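Local coordinates for protein HAD-superfamily hydrolase, subfamily IA, variant 1 (PDB 3KZX) that probably hydrolyses 2-phosphoglycolate to glycolate and phosphate, as a phosphatase of the haloacid dehalogenase-like superfamily, at residues N127-G130 and E131-R134. Numbering follows the deposited sequence.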
loop_
_atom_site.group_PDB
_atom_site.type_symbol
_atom_site.label_atom_id
_atom_site.label_comp_id
_atom_site.label_asym_id
_atom_site.label_seq_id
_atom_site.Cartn_x
_atom_site.Cartn_y
_atom_site.Cartn_z
ATOM N N ASN A 127 -0.235 -5.469 -5.492
ATOM C CA ASN A 127 -0.412 -5.761 -6.912
ATOM C C ASN A 127 0.622 -5.087 -7.831
ATOM O O ASN A 127 0.601 -5.294 -9.043
ATOM C CB ASN A 127 -1.842 -5.452 -7.375
ATOM C CG ASN A 127 -2.851 -6.512 -6.922
ATOM O OD1 ASN A 127 -2.503 -7.512 -6.238
ATOM N ND2 ASN A 127 -4.128 -6.298 -7.307
ATOM N N LYS A 128 1.533 -4.319 -7.260
ATOM C CA LYS A 128 2.678 -3.858 -8.013
ATOM C C LYS A 128 3.537 -5.042 -8.464
ATOM O O LYS A 128 3.702 -6.026 -7.741
ATOM C CB LYS A 128 3.520 -2.886 -7.207
ATOM C CG LYS A 128 4.683 -2.273 -7.952
ATOM C CD LYS A 128 5.432 -1.281 -7.083
ATOM C CE LYS A 128 6.641 -0.731 -7.767
ATOM N NZ LYS A 128 6.293 -0.001 -9.026
ATOM N N ASN A 129 4.123 -4.929 -9.655
ATOM C CA ASN A 129 5.065 -5.960 -10.122
ATOM C C ASN A 129 6.076 -6.305 -9.041
ATOM O O ASN A 129 6.726 -5.414 -8.506
ATOM C CB ASN A 129 5.815 -5.443 -11.352
ATOM C CG ASN A 129 6.777 -6.426 -11.867
ATOM O OD1 ASN A 129 7.947 -6.395 -11.512
ATOM N ND2 ASN A 129 6.276 -7.403 -12.643
ATOM N N GLY A 130 6.224 -7.593 -8.735
ATOM C CA GLY A 130 7.077 -8.021 -7.634
ATOM C C GLY A 130 8.511 -7.546 -7.700
ATOM O O GLY A 130 9.089 -7.126 -6.688
ATOM N N GLU A 131 9.117 -7.611 -8.881
ATOM C CA GLU A 131 10.518 -7.230 -9.000
ATOM C C GLU A 131 10.716 -5.760 -8.757
ATOM O O GLU A 131 11.628 -5.390 -8.009
ATOM C CB GLU A 131 11.122 -7.661 -10.358
ATOM C CG GLU A 131 11.281 -9.174 -10.488
ATOM C CD GLU A 131 12.227 -9.788 -9.446
ATOM O OE1 GLU A 131 13.387 -9.313 -9.290
ATOM O OE2 GLU A 131 11.806 -10.755 -8.783
ATOM N N ARG A 132 9.855 -4.914 -9.333
ATOM C CA ARG A 132 9.995 -3.462 -9.145
ATOM C C ARG A 132 9.602 -3.096 -7.719
ATOM O O ARG A 132 10.216 -2.225 -7.103
ATOM C CB ARG A 132 9.123 -2.683 -10.150
ATOM C CG ARG A 132 9.578 -2.779 -11.647
ATOM C CD ARG A 132 10.913 -2.046 -11.902
ATOM N NE ARG A 132 11.038 -0.881 -11.027
ATOM C CZ ARG A 132 12.180 -0.345 -10.604
ATOM N NH1 ARG A 132 13.367 -0.827 -10.994
ATOM N NH2 ARG A 132 12.126 0.700 -9.772
ATOM N N LEU A 133 8.577 -3.769 -7.190
ATOM C CA LEU A 133 8.197 -3.600 -5.771
ATOM C C LEU A 133 9.372 -3.828 -4.816
ATOM O O LEU A 133 9.669 -2.974 -3.951
ATOM C CB LEU A 133 7.038 -4.531 -5.447
ATOM C CG LEU A 133 6.615 -4.622 -3.999
ATOM C CD1 LEU A 133 5.978 -3.279 -3.545
ATOM C CD2 LEU A 133 5.644 -5.863 -3.816
ATOM N N ARG A 134 10.075 -4.950 -4.991
ATOM C CA ARG A 134 11.244 -5.237 -4.155
ATOM C C ARG A 134 12.374 -4.240 -4.335
ATOM O O ARG A 134 13.061 -3.930 -3.370
ATOM C CB ARG A 134 11.762 -6.673 -4.347
ATOM C CG ARG A 134 10.852 -7.730 -3.725
ATOM C CD ARG A 134 11.314 -9.168 -3.950
ATOM N NE ARG A 134 10.961 -9.679 -5.286
ATOM C CZ ARG A 134 9.755 -10.146 -5.634
ATOM N NH1 ARG A 134 8.755 -10.229 -4.736
ATOM N NH2 ARG A 134 9.564 -10.584 -6.862
HETATM O O HOH W 1 8.728 1.288 -9.731
#
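Asn129 OD1 accepts from Arg132 N at 3.3 Å, in the carbonyl plane and on a lone pair. Asn129 is thus the N-cap of helix 130-139, which follows strand 121-126 of the parallel sheet. The bond from Glu131 N to Asn129 OD1 (3.1 Å) is weak, with an N-H...O angle of 122°. With CG anti to the backbone N (chi1 180°), the amide reaches toward the first-turn N-H groups. Backbone bonds then begin the helix: Leu133 N to Asn129 O and Arg134 N to Gly130 O.

Lys128 methylenes pack on Leu133 and the helix backbone, with Lys128 CD 4.0 Å from Leu133 CB.

Among the polar contacts, Lys128 NZ bonds to Tyr33 and to a water, which also takes a weak bond from Arg132 NE. Arg134 lays one guanidinium face over Gly130 O. In the guanidinium plane, Arg134 NH2 bonds Glu131 OE2 at 3.0 Å, meeting it from above the carboxylate plane. The hydrogen bond within this salt bridge is nearly straight (173°). NH1 pairs with Asp154, while Arg132 NH2 pairs with Glu136.

The strand ends at Ser126, probably the motif II serine of HAD hydrolases, so the cap starts the helix beside the probable phosphate site. Two carboxylates probably stabilise the Arg134 guanidinium and limit its rotation.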